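PDB 2JG5: fructose 1-phosphate kinase from Staphylococcus aureus, which probably phosphorylates fructose 1-phosphate, and perhaps tagatose 6-phosphate, with ATP as a kinase of the PfkB family. Local coordinates for residues I11-F16 against T87-K92; P106-T111 against S134-I139; L176-N181 against K209-V214; Y202-V207 against I224-E229; A272-T277 against K293-V298. All blocks are in the same frame, centred on the assembly; numbering follows the deposited sequence.

The five contacts show how chemistry follows place in a PfkB kinase fold. Interactions 1, 3 and 5 are buried, 2 and 4 only partly so. Interaction 1 is a ladder of backbone bonds in the small mixed sheet, and of the five it alone has the second subunit against its segments. Interaction 2 touches it at P106 and rests on one serine and a few apolar groups. Interactions 3 and 4 interlock, centres about 7 Å apart, and V214 and I226 bring neighbouring strands together. Interaction 3 relies on the S213 hydroxyl, interaction 4 on R204. Interaction 5, between helix 265-280 and the end of helix 288-295 with the residues after it, is apolar across its segments.

Interaction 1 of 5, residues I11-F16 against T87-K92; sequences IDYVIF and TRINVK
I11 to I15 and I89 to K92 pair as parallel strands, the two inner members of the four-stranded mixed sheet formed by 25-36, 10-16, 88-94 and 98-102. Backbone bonds carry this buried contact. I11 N gives its hydrogen to R88 O at 3.0 Å, and I11 O takes one from N90 N at 2.8 Å. The alternation continues through Y13 N to N90 O, K92 N to Y13 O and I15 N to K92 O; at Y13 O the donor stands 35° above the carbonyl plane. Set apart from the large parallel sheet, such a small sheet is the lid of the PfkB and ribokinase fold, and here it also meets the second subunit. On that side, I15 CG1 sits 3.8 Å above the centre of the Y13 ring, while Y13 CB touches I89 CG2 at 3.7 Å and I15 CD1 touches V91 CG1 at 3.7 Å. The Y13 hydroxyl bonds to I89 O of the second subunit. The other face is mixed. V14 CG2 rests on the K92 chain, 4.1 Å from CG, and D12 and N90 lie side by side with carboxylate and amide planes 11° apart. These two are neighbours not bonded to each other: S10 OG bonds D12 OD1, and A103 N bonds N90 OD1. K92 forms a salt bridge with E100.

Interaction 2 of 5, residues P106-T111 against S134-I139; sequences PHITST and SVPSSI
S138 meets I108 through its hydroxyl: I108 N donates to S138 OG at 2.9 Å, with an angle of 154° at the hydrogen. That oxygen lies between the backbone N and the carbonyl carbon of its own residue (chi1 60°), which turns it toward the 106-111 chain, and it also comes within 3.5 Å of I108 CB. The CB of S138 approaches the imidazole of H107, 3.5 Å from ND1. Beside this polar bond the I108 side chain closes an apolar patch. It lies alongside I139, pointing the same way, with the two CG2 methyls of I108 and I139 3.6 Å apart, and its CD1 reaches P136 CG at 4.0 Å. The carbonyl oxygens I108 O and S138 O stand only 3.0 Å from each other, two acceptors that would be expected to repel mildly. A type I turn from P136 to I139, closed by I139 N to P136 O at 3.2 Å, presents the serine and the isoleucine together. Farther out, F7 packs on P136 and I139, and E85 takes the N-H of H107. T109, the N-cap of helix 110-120, bonds Q112 N. The contact thus lays the lead-in to that helix against the loop joining strand 128-132 of the parallel sheet to helix 143-154.

Interaction 3 of 5, residues L176-N181 against K209-V214; sequences LFIKPN and KGAQSV
L176 to I178, at the short outermost strand 177-178 of the parallel sheet, lie beside Q212 and S213, which lead into strand 214-217 of the antiparallel sheet, and V214, its first residue. S213 OG donates to L176 O at 2.7 Å, approaching 15° out of the carbonyl plane. The hydroxyl stands between the backbone N and carbonyl carbon of S213 (chi1 57°), where it also meets F177 CB at 3.3 Å. S213 O in turn receives a short CA-H...O contact from F177 CA, 3.1 Å away, and a weak bond from I178 N. The two chains run the same way side by side at the junction of the two sheets, helices 182-188 and 196-208 lying between them in sequence. Apolar side chains pack beside these bonds. I178 lies alongside V214, CG1 to CG2 4.0 Å, and the ring of P180 crosses V214 at about a right angle, its CD 3.8 Å from V214 CG1. Toward the surface, Q212 CB rests 3.3 Å from L176 O, while its amide nitrogen bonds to H174 O. The phenyl ring of F177 turns to M255 and V256 of helix 247-260.

Interaction 4 of 5, residues Y202-V207 against I224-E229; sequences YGRLLV and IYIDKE
I226 is where strand 223-226 first meets helix 196-208; the segments 202-207 and 224-226 run at 36° to each other. Its CG2 methyl presses into the helix backbone, 3.6 Å from R204 N and 4.0 Å from G203 C. G203 has no side chain, and I226 CD1 takes up the place where one would begin. The CG2 methyl also touches R204 CB at 3.8 Å, and I226 O faces V207 CG2. D227 comes next, and its carbonyl oxygen is the polar centre of the contact: R204 NE donates to D227 O at 2.8 Å, with an angle of 154° at the hydrogen. The arginine chain bends at chi3 (-76°), which brings NE round to this oxygen; the oxygen lies near the edge of the guanidinium, a little out of its plane. At K228 the backbone O sits over one face of that guanidinium, 4.1 Å from R204 NE, while K228 N meets V207 CG1 at 4.0 Å and K228 CB meets the same methyl at 4.3 Å. The helix packs against part of the antiparallel sheet, its residues touching strands 214-217, 223-226 and 230-235. The guanidinium is shared: its NE serves a backbone carbonyl, and its NH2 forms a salt bridge with D304 near the chain end. One charged group therefore ties helix, strand end and C-terminal tail, and D304 would be expected to offset its charge.

Interaction 5 of 5, residues A272-T277 against K293-V298; sequences AVACGT and KIKSQV
V273 O is gripped twice by T277, a residue that also meets I294 across the contact. T277 N reaches it at 2.9 Å as the ordinary helix bond, and T277 OG1 at 2.7 Å from the opposite face, 37° out of the carbonyl plane. With OG1 beside its own backbone N (chi1 -55°), the threonine hydroxyl turns back along helix 265-280. The CG2 methyl of T277, anti to the backbone N, meets I294 CD1 at 3.8 Å. The remaining contact is apolar. I294 CG2 lies against A274 CA at 3.7 Å, and A274 CB and K295 CB come as close as 3.3 Å, tighter than usual for carbon atoms. Two successive helices, 265-280 and 288-295, are packed here through the small A274, which lets their backbones approach to 4.8 Å between the CA atoms of A274 and K295. Helix 247-260 meets the first of them through A272 and C275. Past the second helix, V298 leads into strand 299-303 of the antiparallel sheet: its CG2 sits 4.0 Å from A274 N, and its CG1 touches V273 CG1 at 4.1 Å. The K295 chain extends away from A274, and its NZ bonds to Q271, one turn back on the first helix.

Interaction 1 of 5, residues I11-F16 against T87-K92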
# COMPACT_ATOMS: atom_id res chain seq x y z
N ILE A 11 5.84 -1.12 5.79
CA ILE A 11 5.71 -2.09 4.74
C ILE A 11 6.64 -1.60 3.63
O ILE A 11 6.58 -0.44 3.20
CB ILE A 11 4.27 -2.27 4.24
CG1 ILE A 11 3.37 -2.65 5.41
CG2 ILE A 11 4.19 -3.36 3.15
CD1 ILE A 11 1.90 -2.72 5.08
N ASP A 12 7.54 -2.48 3.22
CA ASP A 12 8.36 -2.21 2.07
C ASP A 12 7.67 -2.83 0.85
O ASP A 12 7.76 -4.03 0.61
CB ASP A 12 9.77 -2.72 2.30
CG ASP A 12 10.44 -2.07 3.52
OD1 ASP A 12 9.94 -1.02 3.98
OD2 ASP A 12 11.46 -2.60 4.01
N TYR A 13 6.95 -1.99 0.13
CA TYR A 13 6.25 -2.40 -1.07
C TYR A 13 7.22 -2.42 -2.27
O TYR A 13 7.53 -1.39 -2.86
CB TYR A 13 5.05 -1.47 -1.30
CG TYR A 13 4.13 -1.86 -2.43
CD1 TYR A 13 4.02 -3.18 -2.86
CD2 TYR A 13 3.35 -0.89 -3.07
CE1 TYR A 13 3.17 -3.53 -3.90
CE2 TYR A 13 2.49 -1.23 -4.12
CZ TYR A 13 2.41 -2.55 -4.53
OH TYR A 13 1.56 -2.89 -5.54
N VAL A 14 7.70 -3.62 -2.59
CA VAL A 14 8.67 -3.79 -3.65
C VAL A 14 7.95 -4.02 -4.98
O VAL A 14 7.12 -4.92 -5.09
CB VAL A 14 9.67 -4.93 -3.35
CG1 VAL A 14 10.63 -5.11 -4.50
CG2 VAL A 14 10.45 -4.63 -2.06
N ILE A 15 8.27 -3.19 -5.97
CA ILE A 15 7.60 -3.23 -7.26
C ILE A 15 8.61 -3.42 -8.38
O ILE A 15 9.53 -2.61 -8.56
CB ILE A 15 6.77 -1.94 -7.52
CG1 ILE A 15 5.80 -1.66 -6.36
CG2 ILE A 15 6.01 -2.06 -8.84
CD1 ILE A 15 5.15 -0.28 -6.41
N PHE A 16 8.46 -4.52 -9.11
CA PHE A 16 9.28 -4.76 -10.27
C PHE A 16 8.53 -4.24 -11.47
O PHE A 16 7.36 -4.58 -11.67
CB PHE A 16 9.58 -6.25 -10.44
CG PHE A 16 10.52 -6.80 -9.40
CD1 PHE A 16 10.07 -7.07 -8.11
CD2 PHE A 16 11.85 -7.05 -9.71
CE1 PHE A 16 10.94 -7.58 -7.14
CE2 PHE A 16 12.72 -7.56 -8.75
CZ PHE A 16 12.26 -7.83 -7.47
N THR A 87 0.50 2.64 9.73
CA THR A 87 1.92 2.33 9.57
C THR A 87 2.27 2.65 8.12
O THR A 87 1.46 2.39 7.22
CB THR A 87 2.20 0.86 9.92
OG1 THR A 87 2.08 0.67 11.34
CG2 THR A 87 3.60 0.45 9.49
N ARG A 88 3.44 3.23 7.90
CA ARG A 88 3.78 3.70 6.54
C ARG A 88 4.03 2.58 5.55
O ARG A 88 4.39 1.45 5.93
CB ARG A 88 4.96 4.67 6.55
CG ARG A 88 6.23 4.12 7.14
CD ARG A 88 7.37 5.10 6.96
NE ARG A 88 8.53 4.67 7.72
CZ ARG A 88 9.78 5.03 7.48
NH1 ARG A 88 10.07 5.84 6.47
NH2 ARG A 88 10.75 4.58 8.26
N ILE A 89 3.81 2.92 4.27
CA ILE A 89 4.17 2.08 3.15
C ILE A 89 5.25 2.77 2.32
O ILE A 89 5.01 3.79 1.68
CB ILE A 89 2.95 1.72 2.23
CG1 ILE A 89 1.84 1.01 3.03
CG2 ILE A 89 3.43 0.81 1.11
CD1 ILE A 89 0.50 0.78 2.25
N ASN A 90 6.44 2.21 2.36
CA ASN A 90 7.56 2.69 1.61
C ASN A 90 7.61 1.96 0.28
O ASN A 90 7.31 0.77 0.22
CB ASN A 90 8.84 2.42 2.38
CG ASN A 90 8.93 3.24 3.65
OD1 ASN A 90 8.10 4.11 3.90
ND2 ASN A 90 9.94 2.95 4.47
N VAL A 91 7.94 2.68 -0.79
CA VAL A 91 7.96 2.07 -2.13
C VAL A 91 9.39 1.89 -2.65
O VAL A 91 10.20 2.80 -2.58
CB VAL A 91 7.09 2.86 -3.14
CG1 VAL A 91 7.14 2.22 -4.52
CG2 VAL A 91 5.65 2.93 -2.65
N LYS A 92 9.69 0.69 -3.15
CA LYS A 92 10.99 0.39 -3.75
C LYS A 92 10.76 -0.02 -5.20
O LYS A 92 10.19 -1.08 -5.46
CB LYS A 92 11.68 -0.76 -2.99
CG LYS A 92 11.52 -0.75 -1.45
CD LYS A 92 12.22 0.43 -0.81
CE LYS A 92 11.70 0.72 0.61
NZ LYS A 92 12.52 1.76 1.33

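Interaction 2 of 5, residues P106-T111 against S134-I139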
# COMPACT_ATOMS: atom_id res chain seq x y z
N PRO A 106 2.97 7.46 10.63
CA PRO A 106 1.72 7.93 11.21
C PRO A 106 2.00 9.06 12.22
O PRO A 106 3.14 9.20 12.68
CB PRO A 106 1.20 6.70 11.96
CG PRO A 106 2.43 5.86 12.22
CD PRO A 106 3.26 6.05 10.99
N HIS A 107 0.98 9.86 12.53
CA HIS A 107 1.07 10.76 13.67
C HIS A 107 1.02 9.94 14.94
O HIS A 107 0.12 9.11 15.13
CB HIS A 107 -0.04 11.81 13.69
CG HIS A 107 0.01 12.70 14.89
ND1 HIS A 107 0.93 13.72 15.02
CD2 HIS A 107 -0.72 12.71 16.03
CE1 HIS A 107 0.75 14.33 16.18
NE2 HIS A 107 -0.24 13.73 16.81
N ILE A 108 2.01 10.18 15.79
CA ILE A 108 2.12 9.49 17.06
C ILE A 108 1.97 10.52 18.18
O ILE A 108 2.76 11.48 18.25
CB ILE A 108 3.48 8.73 17.18
CG1 ILE A 108 3.63 7.73 16.02
CG2 ILE A 108 3.60 8.02 18.53
CD1 ILE A 108 5.04 7.51 15.56
N THR A 109 0.96 10.31 19.02
CA THR A 109 0.65 11.20 20.15
C THR A 109 1.70 11.05 21.25
O THR A 109 2.48 10.10 21.24
CB THR A 109 -0.74 10.88 20.75
OG1 THR A 109 -0.72 9.56 21.31
CG2 THR A 109 -1.84 10.98 19.69
N SER A 110 1.70 11.96 22.22
CA SER A 110 2.64 11.92 23.33
C SER A 110 2.30 10.78 24.28
O SER A 110 3.19 10.13 24.83
CB SER A 110 2.63 13.24 24.09
OG SER A 110 3.07 14.29 23.25
N THR A 111 1.00 10.55 24.44
CA THR A 111 0.45 9.46 25.24
C THR A 111 0.91 8.08 24.74
O THR A 111 1.23 7.19 25.54
CB THR A 111 -1.09 9.58 25.25
OG1 THR A 111 -1.48 10.57 26.21
CG2 THR A 111 -1.77 8.26 25.57
N SER A 134 15.51 6.41 12.34
CA SER A 134 15.25 7.83 12.35
C SER A 134 14.05 8.10 13.24
O SER A 134 13.15 7.26 13.35
CB SER A 134 14.98 8.33 10.92
OG SER A 134 16.14 8.18 10.10
N VAL A 135 14.07 9.25 13.90
CA VAL A 135 12.99 9.64 14.77
C VAL A 135 11.90 10.39 13.99
O VAL A 135 12.17 11.45 13.43
CB VAL A 135 13.53 10.52 15.92
CG1 VAL A 135 12.40 11.04 16.79
CG2 VAL A 135 14.54 9.73 16.76
N PRO A 136 10.66 9.84 13.95
CA PRO A 136 9.52 10.52 13.34
C PRO A 136 9.22 11.86 14.01
O PRO A 136 9.43 12.03 15.22
CB PRO A 136 8.35 9.54 13.57
CG PRO A 136 8.82 8.60 14.62
CD PRO A 136 10.29 8.52 14.50
N SER A 137 8.75 12.81 13.20
CA SER A 137 8.56 14.20 13.62
C SER A 137 7.59 14.36 14.78
O SER A 137 7.72 15.31 15.55
CB SER A 137 8.06 15.02 12.44
OG SER A 137 6.93 14.41 11.84
N SER A 138 6.64 13.43 14.90
CA SER A 138 5.58 13.51 15.91
C SER A 138 5.99 13.00 17.30
O SER A 138 5.26 13.22 18.27
CB SER A 138 4.31 12.81 15.43
OG SER A 138 4.55 11.44 15.16
N ILE A 139 7.14 12.34 17.41
CA ILE A 139 7.66 11.94 18.73
C ILE A 139 8.80 12.86 19.20
O ILE A 139 9.35 13.62 18.41
CB ILE A 139 8.02 10.41 18.80
CG1 ILE A 139 9.31 10.09 18.03
CG2 ILE A 139 6.84 9.56 18.34
CD1 ILE A 139 9.94 8.77 18.44

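Interaction 3 of 5, residues L176-N181 against K209-V214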
# COMPACT_ATOMS: atom_id res chain seq x y z
N LEU A 176 25.59 -0.10 25.60
CA LEU A 176 26.49 -1.24 25.47
C LEU A 176 27.42 -1.08 24.29
O LEU A 176 28.61 -1.32 24.40
CB LEU A 176 25.68 -2.53 25.35
CG LEU A 176 26.50 -3.79 25.12
CD1 LEU A 176 27.21 -4.20 26.41
CD2 LEU A 176 25.60 -4.90 24.60
N PHE A 177 26.86 -0.71 23.15
CA PHE A 177 27.61 -0.14 22.03
C PHE A 177 26.74 0.78 21.18
O PHE A 177 25.51 0.68 21.18
CB PHE A 177 28.29 -1.22 21.16
CG PHE A 177 27.34 -2.07 20.36
CD1 PHE A 177 27.01 -1.72 19.06
CD2 PHE A 177 26.82 -3.25 20.90
CE1 PHE A 177 26.15 -2.52 18.30
CE2 PHE A 177 25.96 -4.06 20.16
CZ PHE A 177 25.62 -3.70 18.85
N ILE A 178 27.41 1.70 20.49
CA ILE A 178 26.84 2.46 19.38
C ILE A 178 27.57 2.06 18.07
O ILE A 178 28.62 1.43 18.12
CB ILE A 178 26.93 3.97 19.62
CG1 ILE A 178 28.36 4.36 20.03
CG2 ILE A 178 25.89 4.38 20.66
CD1 ILE A 178 28.66 5.84 19.95
N LYS A 179 27.01 2.43 16.92
CA LYS A 179 27.57 1.98 15.64
C LYS A 179 27.72 3.07 14.56
O LYS A 179 27.09 3.01 13.52
CB LYS A 179 26.79 0.77 15.10
CG LYS A 179 27.57 -0.05 14.07
CD LYS A 179 26.73 -1.09 13.35
CE LYS A 179 25.76 -0.45 12.38
NZ LYS A 179 26.48 0.22 11.25
N PRO A 180 28.59 4.07 14.80
CA PRO A 180 28.73 5.08 13.75
C PRO A 180 29.57 4.59 12.57
O PRO A 180 30.24 3.56 12.66
CB PRO A 180 29.47 6.22 14.47
CG PRO A 180 30.32 5.51 15.48
CD PRO A 180 29.47 4.35 15.95
N ASN A 181 29.51 5.31 11.46
CA ASN A 181 30.46 5.03 10.39
C ASN A 181 31.68 5.94 10.49
O ASN A 181 31.67 6.95 11.21
CB ASN A 181 29.81 5.06 8.99
CG ASN A 181 29.01 6.31 8.73
OD1 ASN A 181 29.52 7.44 8.82
ND2 ASN A 181 27.75 6.13 8.38
N LYS A 209 33.42 9.26 26.63
CA LYS A 209 32.20 10.06 26.79
C LYS A 209 31.02 9.24 27.35
O LYS A 209 30.00 9.82 27.73
CB LYS A 209 31.80 10.76 25.49
CG LYS A 209 32.97 11.30 24.68
CD LYS A 209 32.72 12.68 24.12
CE LYS A 209 33.27 13.75 25.04
NZ LYS A 209 32.88 15.12 24.61
N GLY A 210 31.17 7.91 27.39
CA GLY A 210 30.14 7.05 27.97
C GLY A 210 29.85 5.71 27.33
O GLY A 210 29.38 4.81 28.01
N ALA A 211 30.12 5.56 26.03
CA ALA A 211 29.90 4.28 25.34
C ALA A 211 30.69 3.15 26.00
O ALA A 211 31.88 3.30 26.25
CB ALA A 211 30.27 4.39 23.85
N GLN A 212 30.03 2.04 26.29
CA GLN A 212 30.71 0.87 26.84
C GLN A 212 31.65 0.26 25.80
O GLN A 212 32.71 -0.27 26.13
CB GLN A 212 29.70 -0.18 27.34
CG GLN A 212 29.05 0.16 28.69
CD GLN A 212 28.14 -0.95 29.19
OE1 GLN A 212 28.56 -2.10 29.36
NE2 GLN A 212 26.88 -0.61 29.43
N SER A 213 31.24 0.36 24.54
CA SER A 213 32.06 -0.02 23.40
C SER A 213 31.50 0.62 22.14
O SER A 213 30.41 1.21 22.17
CB SER A 213 32.12 -1.54 23.25
OG SER A 213 30.83 -2.09 23.11
N VAL A 214 32.24 0.53 21.04
CA VAL A 214 31.86 1.19 19.79
C VAL A 214 32.26 0.30 18.63
O VAL A 214 33.40 -0.16 18.57
CB VAL A 214 32.56 2.58 19.61
CG1 VAL A 214 32.21 3.22 18.27
CG2 VAL A 214 32.23 3.53 20.75

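Interaction 4 of 5, residues Y202-V207 against I224-E229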
# COMPACT_ATOMS: atom_id res chain seq x y z
N TYR A 202 39.61 8.02 17.94
CA TYR A 202 38.34 8.74 18.05
C TYR A 202 37.18 7.88 18.54
O TYR A 202 36.23 8.38 19.13
CB TYR A 202 38.01 9.45 16.72
CG TYR A 202 39.08 10.43 16.33
CD1 TYR A 202 39.32 11.56 17.09
CD2 TYR A 202 39.89 10.22 15.21
CE1 TYR A 202 40.31 12.46 16.76
CE2 TYR A 202 40.90 11.12 14.87
CZ TYR A 202 41.10 12.24 15.65
OH TYR A 202 42.07 13.15 15.34
N GLY A 203 37.28 6.57 18.31
CA GLY A 203 36.32 5.61 18.83
C GLY A 203 36.42 5.43 20.33
O GLY A 203 35.40 5.29 21.01
N ARG A 204 37.65 5.41 20.85
CA ARG A 204 37.87 5.30 22.29
C ARG A 204 37.55 6.61 23.03
O ARG A 204 37.26 6.59 24.23
CB ARG A 204 39.30 4.84 22.60
CG ARG A 204 39.48 4.33 24.03
CD ARG A 204 40.75 3.51 24.17
NE ARG A 204 40.59 2.17 23.60
CZ ARG A 204 41.58 1.46 23.07
NH1 ARG A 204 41.33 0.25 22.57
NH2 ARG A 204 42.82 1.95 23.01
N LEU A 205 37.60 7.73 22.32
CA LEU A 205 37.17 9.00 22.89
C LEU A 205 35.66 8.97 23.12
O LEU A 205 35.15 9.56 24.06
CB LEU A 205 37.58 10.18 22.00
CG LEU A 205 39.09 10.44 21.83
CD1 LEU A 205 39.33 11.43 20.72
CD2 LEU A 205 39.75 10.91 23.12
N LEU A 206 34.95 8.25 22.26
CA LEU A 206 33.52 8.01 22.42
C LEU A 206 33.22 7.11 23.62
O LEU A 206 32.25 7.33 24.34
CB LEU A 206 32.94 7.41 21.15
CG LEU A 206 32.80 8.38 19.98
CD1 LEU A 206 32.48 7.60 18.71
CD2 LEU A 206 31.74 9.45 20.27
N VAL A 207 34.07 6.11 23.83
CA VAL A 207 34.06 5.27 25.02
C VAL A 207 34.34 6.08 26.30
O VAL A 207 33.80 5.76 27.38
CB VAL A 207 35.06 4.09 24.87
CG1 VAL A 207 35.06 3.18 26.10
CG2 VAL A 207 34.74 3.26 23.64
N ILE A 224 35.73 -1.87 12.86
CA ILE A 224 36.58 -1.86 14.05
C ILE A 224 35.73 -1.79 15.31
O ILE A 224 34.85 -0.93 15.44
CB ILE A 224 37.63 -0.73 14.02
CG1 ILE A 224 38.60 -0.95 12.85
CG2 ILE A 224 38.38 -0.66 15.36
CD1 ILE A 224 39.57 0.14 12.61
N TYR A 225 35.99 -2.72 16.22
CA TYR A 225 35.38 -2.70 17.53
C TYR A 225 36.34 -1.99 18.47
O TYR A 225 37.54 -2.28 18.45
CB TYR A 225 35.10 -4.13 18.01
CG TYR A 225 34.70 -4.21 19.46
CD1 TYR A 225 33.35 -4.20 19.83
CD2 TYR A 225 35.66 -4.27 20.46
CE1 TYR A 225 32.98 -4.26 21.17
CE2 TYR A 225 35.31 -4.32 21.80
CZ TYR A 225 33.97 -4.32 22.14
OH TYR A 225 33.64 -4.38 23.47
N ILE A 226 35.83 -1.06 19.27
CA ILE A 226 36.65 -0.36 20.26
C ILE A 226 36.07 -0.45 21.68
O ILE A 226 34.89 -0.14 21.90
CB ILE A 226 36.89 1.15 19.91
CG1 ILE A 226 37.40 1.34 18.48
CG2 ILE A 226 37.87 1.78 20.90
CD1 ILE A 226 36.30 1.55 17.45
N ASP A 227 36.93 -0.86 22.61
CA ASP A 227 36.63 -1.06 24.04
C ASP A 227 37.48 -0.09 24.84
O ASP A 227 38.34 0.59 24.27
CB ASP A 227 37.14 -2.45 24.42
CG ASP A 227 36.14 -3.25 25.18
OD1 ASP A 227 34.98 -2.80 25.29
OD2 ASP A 227 36.53 -4.34 25.64
N LYS A 228 37.31 -0.07 26.16
CA LYS A 228 38.25 0.62 27.05
C LYS A 228 39.57 -0.16 27.13
O LYS A 228 40.64 0.41 27.34
CB LYS A 228 37.66 0.78 28.47
CG LYS A 228 38.42 1.76 29.39
CD LYS A 228 37.97 1.60 30.86
CE LYS A 228 39.01 2.14 31.87
NZ LYS A 228 38.78 3.54 32.34
N GLU A 229 39.49 -1.48 26.92
CA GLU A 229 40.63 -2.36 27.12
C GLU A 229 41.22 -2.97 25.83
O GLU A 229 42.35 -3.46 25.86
CB GLU A 229 40.30 -3.44 28.17
CG GLU A 229 39.05 -4.29 27.86
CD GLU A 229 38.53 -5.09 29.07
OE1 GLU A 229 39.33 -5.45 29.97
OE2 GLU A 229 37.30 -5.35 29.11

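Interaction 5 of 5, residues A272-T277 against K293-V298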
# COMPACT_ATOMS: atom_id res chain seq x y z
N ALA A 272 29.11 -10.48 13.82
CA ALA A 272 28.54 -9.19 13.46
C ALA A 272 28.92 -8.78 12.03
O ALA A 272 28.04 -8.43 11.23
CB ALA A 272 28.97 -8.14 14.46
N VAL A 273 30.21 -8.85 11.71
CA VAL A 273 30.73 -8.49 10.38
C VAL A 273 30.29 -9.48 9.29
O VAL A 273 29.95 -9.08 8.17
CB VAL A 273 32.27 -8.24 10.40
CG1 VAL A 273 32.80 -8.03 9.01
CG2 VAL A 273 32.60 -7.02 11.26
N ALA A 274 30.28 -10.77 9.63
CA ALA A 274 29.76 -11.80 8.72
C ALA A 274 28.32 -11.51 8.33
O ALA A 274 27.98 -11.58 7.15
CB ALA A 274 29.85 -13.19 9.36
N CYS A 275 27.49 -11.17 9.32
CA CYS A 275 26.08 -10.83 9.07
C CYS A 275 25.88 -9.67 8.10
O CYS A 275 25.10 -9.79 7.15
CB CYS A 275 25.38 -10.53 10.39
SG CYS A 275 25.22 -11.97 11.42
N GLY A 276 26.57 -8.56 8.35
CA GLY A 276 26.50 -7.38 7.51
C GLY A 276 27.03 -7.61 6.12
O GLY A 276 26.54 -7.04 5.15
N THR A 277 28.05 -8.46 6.02
CA THR A 277 28.62 -8.83 4.74
C THR A 277 27.65 -9.72 3.97
O THR A 277 27.32 -9.42 2.82
CB THR A 277 29.97 -9.54 4.90
OG1 THR A 277 30.84 -8.71 5.68
CG2 THR A 277 30.62 -9.81 3.53
N LYS A 293 28.99 -19.43 6.44
CA LYS A 293 29.97 -19.50 5.36
C LYS A 293 30.91 -18.32 5.45
O LYS A 293 32.12 -18.49 5.37
CB LYS A 293 29.24 -19.49 4.01
CG LYS A 293 30.13 -19.72 2.79
CD LYS A 293 29.30 -20.30 1.64
CE LYS A 293 28.92 -21.77 1.90
NZ LYS A 293 28.05 -22.35 0.84
N ILE A 294 30.35 -17.13 5.66
CA ILE A 294 31.12 -15.89 5.62
C ILE A 294 32.01 -15.66 6.85
O ILE A 294 33.12 -15.14 6.70
CB ILE A 294 30.23 -14.66 5.29
CG1 ILE A 294 29.83 -14.73 3.81
CG2 ILE A 294 30.95 -13.35 5.62
CD1 ILE A 294 29.36 -13.42 3.22
N LYS A 295 31.57 -16.04 8.04
CA LYS A 295 32.39 -15.82 9.24
C LYS A 295 33.64 -16.71 9.34
O LYS A 295 34.59 -16.36 10.04
CB LYS A 295 31.57 -15.80 10.54
CG LYS A 295 31.09 -17.11 11.08
CD LYS A 295 30.07 -16.81 12.15
CE LYS A 295 29.93 -17.94 13.13
NZ LYS A 295 28.85 -17.63 14.09
N SER A 296 33.64 -17.83 8.63
CA SER A 296 34.85 -18.62 8.43
C SER A 296 35.88 -17.78 7.66
O SER A 296 37.08 -18.03 7.74
CB SER A 296 34.55 -19.89 7.65
OG SER A 296 33.41 -20.55 8.16
N GLN A 297 35.38 -16.79 6.93
CA GLN A 297 36.18 -15.99 6.01
C GLN A 297 36.58 -14.65 6.59
O GLN A 297 37.48 -13.99 6.08
CB GLN A 297 35.42 -15.78 4.70
CG GLN A 297 35.12 -17.07 3.94
CD GLN A 297 34.35 -16.81 2.66
OE1 GLN A 297 33.22 -16.33 2.69
NE2 GLN A 297 34.97 -17.13 1.53
N VAL A 298 35.90 -14.24 7.66
CA VAL A 298 36.18 -12.97 8.30
C VAL A 298 37.41 -13.14 9.18
O VAL A 298 37.48 -14.04 10.02
CB VAL A 298 34.96 -12.44 9.12
CG1 VAL A 298 35.31 -11.18 9.90
CG2 VAL A 298 33.78 -12.18 8.19